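Local atomic coordinates of iron uptake protein A2 (Synechocystis sp., PDB entry 2VOZ), a protein that binds ferric iron in the periplasm and probably hands it to an ABC transporter for import into the cell. Residues V86-A94 and V326-P334. Numbering follows the deposited sequence.
Sequences VDAGMLWRA and VSNLGRYQP
Trp92 lays one face of its indole over Gly330 and Gln333. Its CG stands anti to the backbone N (chi1 171°), which carries the ring across to helix 327-331. There Gly330 CA makes a CH-pi contact 3.8 Å from the centroid of the five-membered ring, and Gly330 O sits over the same face, 3.1 Å from Trp92 CE2 but not hydrogen-bonded to NE1. Gln333 CB, on helix 333-342, covers the six-membered ring. Glycine suits position 330 because a CB would run into Trp92 CB; Gly89 and Gly330 CA atoms are 4.4 Å apart. Trp92 CH2 also packs against Pro334 CG, 3.6 Å away.

Gln333, extended, uses both ends of its amide. Bare Gly89 lets it lie close, Gln333 NE2 being 3.3 Å from Gly89 CA. Gln333 NE2 donates to Gly89 O (3.2 Å) from above the carbonyl plane, on the face opposite Arg93 N. Arg93 NE, 3.0 Å from Gln333 OE1, donates in the carbonyl plane to a lone pair, while Arg93 NH1 comes from above that plane in a more bent bond. The Arg93 guanidinium and Gln333 amide planes are 83° apart; Glu65 salt-bridges Arg93 NH2. Small Ala88 fits its CB against Val326 and Leu329; a water lies between Ala88 O and Val326 O, close enough to donate to either.

The axes of helix segments 88-94 and 327-331, 7.6 Å apart, cross at -63°, a close glycine-mediated helix crossing. In this periplasmic solute-binding protein it fastens the C-terminal part to helix 88-96, whose N-cap, Asp87, touches the iron ligand Tyr169.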
ATOM      1  N   VAL B  86      13.811   3.660 -17.094  1.00  8.50           N
ATOM      2  CA  VAL B  86      14.567   2.440 -16.894  1.00  8.69           C
ATOM      3  C   VAL B  86      14.897   1.948 -18.292  1.00  8.62           C
ATOM      4  O   VAL B  86      14.000   1.818 -19.154  1.00  9.82           O
ATOM      5  CB  VAL B  86      13.751   1.420 -16.085  1.00  8.98           C
ATOM      6  CG1 VAL B  86      14.468   0.078 -16.012  1.00 10.93           C
ATOM      7  CG2 VAL B  86      13.445   1.994 -14.695  1.00  8.82           C
ATOM      8  N   ASP B  87      16.196   1.714 -18.484  1.00  8.80           N
ATOM      9  CA  ASP B  87      16.819   1.129 -19.662  1.00  9.62           C
ATOM     10  C   ASP B  87      17.280   2.248 -20.553  1.00  9.95           C
ATOM     11  O   ASP B  87      16.499   3.178 -20.852  1.00  9.27           O
ATOM     12  CB  ASP B  87      15.881   0.152 -20.424  1.00 10.17           C
ATOM     13  CG  ASP B  87      16.643  -0.814 -21.328  1.00 11.47           C
ATOM     14  OD1 ASP B  87      16.623  -2.038 -21.035  1.00 11.95           O
ATOM     15  OD2 ASP B  87      17.304  -0.348 -22.310  1.00 13.69           O
ATOM     16  N   ALA B  88      18.539   2.157 -20.996  1.00  8.63           N
ATOM     17  CA  ALA B  88      19.116   3.155 -21.927  1.00  9.74           C
ATOM     18  C   ALA B  88      18.271   3.239 -23.196  1.00  9.10           C
ATOM     19  O   ALA B  88      18.286   4.264 -23.900  1.00  8.69           O
ATOM     20  CB  ALA B  88      20.579   2.834 -22.286  1.00 10.60           C
ATOM     21  N   GLY B  89      17.562   2.163 -23.513  1.00  8.00           N
ATOM     22  CA  GLY B  89      16.691   2.150 -24.731  1.00  8.96           C
ATOM     23  C   GLY B  89      15.477   3.084 -24.544  1.00 10.76           C
ATOM     24  O   GLY B  89      14.934   3.639 -25.521  1.00 11.55           O
ATOM     25  N   MET B  90      15.012   3.223 -23.307  1.00  9.71           N
ATOM     26  CA  MET B  90      13.918   4.154 -23.007  1.00  9.59           C
ATOM     27  C   MET B  90      14.388   5.586 -22.927  1.00  9.01           C
ATOM     28  O   MET B  90      13.705   6.483 -23.401  1.00  9.88           O
ATOM     29  CB  MET B  90      13.102   3.767 -21.751  1.00 10.06           C
ATOM     30  CG  MET B  90      12.377   2.407 -21.864  1.00 12.62           C
ATOM     31  SD  MET B  90      11.334   2.240 -23.399  1.00 17.55           S
ATOM     32  CE  MET B  90      10.236   3.615 -23.252  1.00 18.17           C
ATOM     33  N   LEU B  91      15.558   5.809 -22.333  1.00  8.56           N
ATOM     34  CA  LEU B  91      16.167   7.127 -22.393  1.00  7.53           C
ATOM     35  C   LEU B  91      16.366   7.568 -23.838  1.00  7.53           C
ATOM     36  O   LEU B  91      16.124   8.724 -24.186  1.00  7.49           O
ATOM     37  CB  LEU B  91      17.487   7.132 -21.632  1.00  7.78           C
ATOM     38  CG  LEU B  91      17.200   6.986 -20.126  1.00  7.15           C
ATOM     39  CD1 LEU B  91      18.502   6.537 -19.374  1.00 11.30           C
ATOM     40  CD2 LEU B  91      16.597   8.290 -19.547  1.00  8.39           C
ATOM     41  N   TRP B  92      16.767   6.627 -24.688  1.00  8.22           N
ATOM     42  CA  TRP B  92      16.963   6.949 -26.093  1.00  9.20           C
ATOM     43  C   TRP B  92      15.618   7.340 -26.749  1.00  8.89           C
ATOM     44  O   TRP B  92      15.577   8.275 -27.550  1.00 10.65           O
ATOM     45  CB  TRP B  92      17.621   5.755 -26.807  1.00  9.47           C
ATOM     46  CG  TRP B  92      17.689   5.881 -28.326  1.00 11.40           C
ATOM     47  CD1 TRP B  92      18.685   6.477 -29.036  1.00 12.24           C
ATOM     48  CD2 TRP B  92      16.750   5.375 -29.289  1.00 10.66           C
ATOM     49  NE1 TRP B  92      18.435   6.392 -30.379  1.00 14.02           N
ATOM     50  CE2 TRP B  92      17.258   5.722 -30.571  1.00 11.89           C
ATOM     51  CE3 TRP B  92      15.520   4.703 -29.201  1.00 11.71           C
ATOM     52  CZ2 TRP B  92      16.595   5.416 -31.748  1.00 13.42           C
ATOM     53  CZ3 TRP B  92      14.856   4.383 -30.385  1.00 12.87           C
ATOM     54  CH2 TRP B  92      15.404   4.730 -31.643  1.00 13.04           C
ATOM     55  N   ARG B  93      14.527   6.651 -26.452  1.00  9.80           N
ATOM     56  CA  ARG B  93      13.238   7.055 -27.034  1.00 10.40           C
ATOM     57  C   ARG B  93      12.859   8.468 -26.625  1.00 10.31           C
ATOM     58  O   ARG B  93      12.330   9.240 -27.445  1.00 11.28           O
ATOM     59  CB  ARG B  93      12.121   6.100 -26.678  1.00  9.74           C
ATOM     60  CG  ARG B  93      12.335   4.745 -27.288  1.00 10.24           C
ATOM     61  CD  ARG B  93      11.086   3.867 -27.076  1.00 11.69           C
ATOM     62  NE  ARG B  93      11.406   2.492 -27.464  1.00 16.10           N
ATOM     63  CZ  ARG B  93      10.664   1.431 -27.146  1.00 18.73           C
ATOM     64  NH1 ARG B  93      11.052   0.228 -27.552  1.00 17.86           N
ATOM     65  NH2 ARG B  93       9.531   1.575 -26.449  1.00 17.83           N
ATOM     66  N   ALA B  94      13.157   8.825 -25.373  1.00  9.14           N
ATOM     67  CA  ALA B  94      12.949  10.197 -24.893  1.00 10.32           C
ATOM     68  C   ALA B  94      13.828  11.211 -25.657  1.00 11.91           C
ATOM     69  O   ALA B  94      13.367  12.267 -26.075  1.00 11.96           O
ATOM     70  CB  ALA B  94      13.244  10.283 -23.385  1.00 10.83           C
ATOM     71  N   VAL B 326      26.716   3.234 -22.776  1.00  9.85           N
ATOM     72  CA  VAL B 326      25.333   2.734 -22.827  1.00 10.44           C
ATOM     73  C   VAL B 326      24.470   3.508 -23.821  1.00  9.50           C
ATOM     74  O   VAL B 326      23.398   3.015 -24.181  1.00 11.10           O
ATOM     75  CB  VAL B 326      24.677   2.657 -21.439  1.00 10.36           C
ATOM     76  CG1 VAL B 326      25.421   1.626 -20.536  1.00 11.89           C
ATOM     77  CG2 VAL B 326      24.661   4.049 -20.818  1.00 11.25           C
ATOM     78  N   SER B 327      24.919   4.654 -24.321  1.00  9.33           N
ATOM     79  CA  SER B 327      24.128   5.326 -25.405  1.00 11.66           C
ATOM     80  C   SER B 327      24.040   4.440 -26.668  1.00 10.64           C
ATOM     81  O   SER B 327      23.122   4.621 -27.496  1.00 11.24           O
ATOM     82  CB  SER B 327      24.676   6.707 -25.775  1.00 11.54           C
ATOM     83  OG  SER B 327      25.939   6.590 -26.389  1.00 14.14           O
ATOM     84  N   ASN B 328      24.963   3.479 -26.792  1.00 10.08           N
ATOM     85  CA  ASN B 328      24.962   2.561 -27.937  1.00 11.20           C
ATOM     86  C   ASN B 328      23.723   1.664 -27.908  1.00 11.58           C
ATOM     87  O   ASN B 328      23.255   1.190 -28.944  1.00 11.42           O
ATOM     88  CB  ASN B 328      26.206   1.673 -27.906  1.00 11.70           C
ATOM     89  CG  ASN B 328      27.410   2.384 -28.446  1.00 13.39           C
ATOM     90  OD1 ASN B 328      27.493   2.650 -29.661  1.00 15.02           O
ATOM     91  ND2 ASN B 328      28.324   2.769 -27.551  1.00 13.16           N
ATOM     92  N   LEU B 329      23.199   1.432 -26.702  1.00 10.81           N
ATOM     93  CA  LEU B 329      22.049   0.565 -26.558  1.00 10.65           C
ATOM     94  C   LEU B 329      20.806   1.141 -27.222  1.00 10.88           C
ATOM     95  O   LEU B 329      19.983   0.405 -27.820  1.00 11.13           O
ATOM     96  CB  LEU B 329      21.764   0.243 -25.067  1.00  9.91           C
ATOM     97  CG  LEU B 329      22.940  -0.235 -24.198  1.00 14.11           C
ATOM     98  CD1 LEU B 329      22.439  -0.843 -22.867  1.00 13.64           C
ATOM     99  CD2 LEU B 329      23.859  -1.162 -24.904  1.00 10.90           C
ATOM    100  N   GLY B 330      20.634   2.454 -27.086  1.00 10.95           N
ATOM    101  CA  GLY B 330      19.594   3.162 -27.841  1.00 11.20           C
ATOM    102  C   GLY B 330      19.943   3.400 -29.303  1.00 11.59           C
ATOM    103  O   GLY B 330      19.085   3.255 -30.181  1.00 11.08           O
ATOM    104  N   ARG B 331      21.191   3.752 -29.563  1.00 11.28           N
ATOM    105  CA  ARG B 331      21.623   4.076 -30.937  1.00 12.88           C
ATOM    106  C   ARG B 331      21.215   2.970 -31.918  1.00 12.10           C
ATOM    107  O   ARG B 331      20.750   3.263 -33.017  1.00 12.18           O
ATOM    108  CB  ARG B 331      23.136   4.299 -30.974  1.00 12.43           C
ATOM    109  CG  ARG B 331      23.675   4.571 -32.380  1.00 14.22           C
ATOM    110  CD  ARG B 331      25.208   4.731 -32.362  1.00 17.68           C
ATOM    111  NE  ARG B 331      25.742   4.740 -33.726  1.00 25.76           N
ATOM    112  CZ  ARG B 331      27.038   4.775 -34.029  1.00 29.22           C
ATOM    113  NH1 ARG B 331      27.960   4.790 -33.066  1.00 30.12           N
ATOM    114  NH2 ARG B 331      27.415   4.776 -35.305  1.00 31.37           N
ATOM    115  N   TYR B 332      21.440   1.706 -31.534  1.00 10.52           N
ATOM    116  CA  TYR B 332      21.138   0.601 -32.418  1.00  9.93           C
ATOM    117  C   TYR B 332      19.826  -0.078 -32.097  1.00 10.32           C
ATOM    118  O   TYR B 332      19.603  -1.225 -32.531  1.00  9.95           O
ATOM    119  CB  TYR B 332      22.244  -0.432 -32.375  1.00 11.18           C
ATOM    120  CG  TYR B 332      23.544   0.087 -32.898  1.00  9.59           C
ATOM    121  CD1 TYR B 332      23.767   0.165 -34.273  1.00 11.85           C
ATOM    122  CD2 TYR B 332      24.540   0.509 -32.033  1.00 10.33           C
ATOM    123  CE1 TYR B 332      24.981   0.662 -34.790  1.00 13.42           C
ATOM    124  CE2 TYR B 332      25.746   1.009 -32.523  1.00 13.29           C
ATOM    125  CZ  TYR B 332      25.966   1.051 -33.891  1.00 15.81           C
ATOM    126  OH  TYR B 332      27.174   1.541 -34.337  1.00 15.51           O
ATOM    127  N   GLN B 333      18.969   0.585 -31.327  1.00 10.09           N
ATOM    128  CA  GLN B 333      17.623   0.020 -31.098  1.00  9.79           C
ATOM    129  C   GLN B 333      16.793  -0.271 -32.379  1.00 10.57           C
ATOM    130  O   GLN B 333      16.174  -1.345 -32.481  1.00 10.63           O
ATOM    131  CB  GLN B 333      16.804   0.890 -30.121  1.00 10.49           C
ATOM    132  CG  GLN B 333      15.522   0.207 -29.712  1.00 12.78           C
ATOM    133  CD  GLN B 333      14.694   1.019 -28.756  1.00 13.48           C
ATOM    134  OE1 GLN B 333      13.636   1.491 -29.119  1.00 15.98           O
ATOM    135  NE2 GLN B 333      15.188   1.207 -27.528  1.00 15.42           N
ATOM    136  N   PRO B 334      16.723   0.685 -33.334  1.00 10.73           N
ATOM    137  CA  PRO B 334      15.923   0.329 -34.532  1.00 11.50           C
ATOM    138  C   PRO B 334      16.484  -0.895 -35.293  1.00 10.87           C
ATOM    139  O   PRO B 334      15.725  -1.758 -35.753  1.00 10.87           O
ATOM    140  CB  PRO B 334      15.994   1.596 -35.401  1.00 11.48           C
ATOM    141  CG  PRO B 334      16.371   2.713 -34.465  1.00 12.62           C
ATOM    142  CD  PRO B 334      17.241   2.064 -33.411  1.00 11.45           C
TER
HETATM  143  O   HOH W   1      20.774   4.673 -25.270  1.00 13.45           O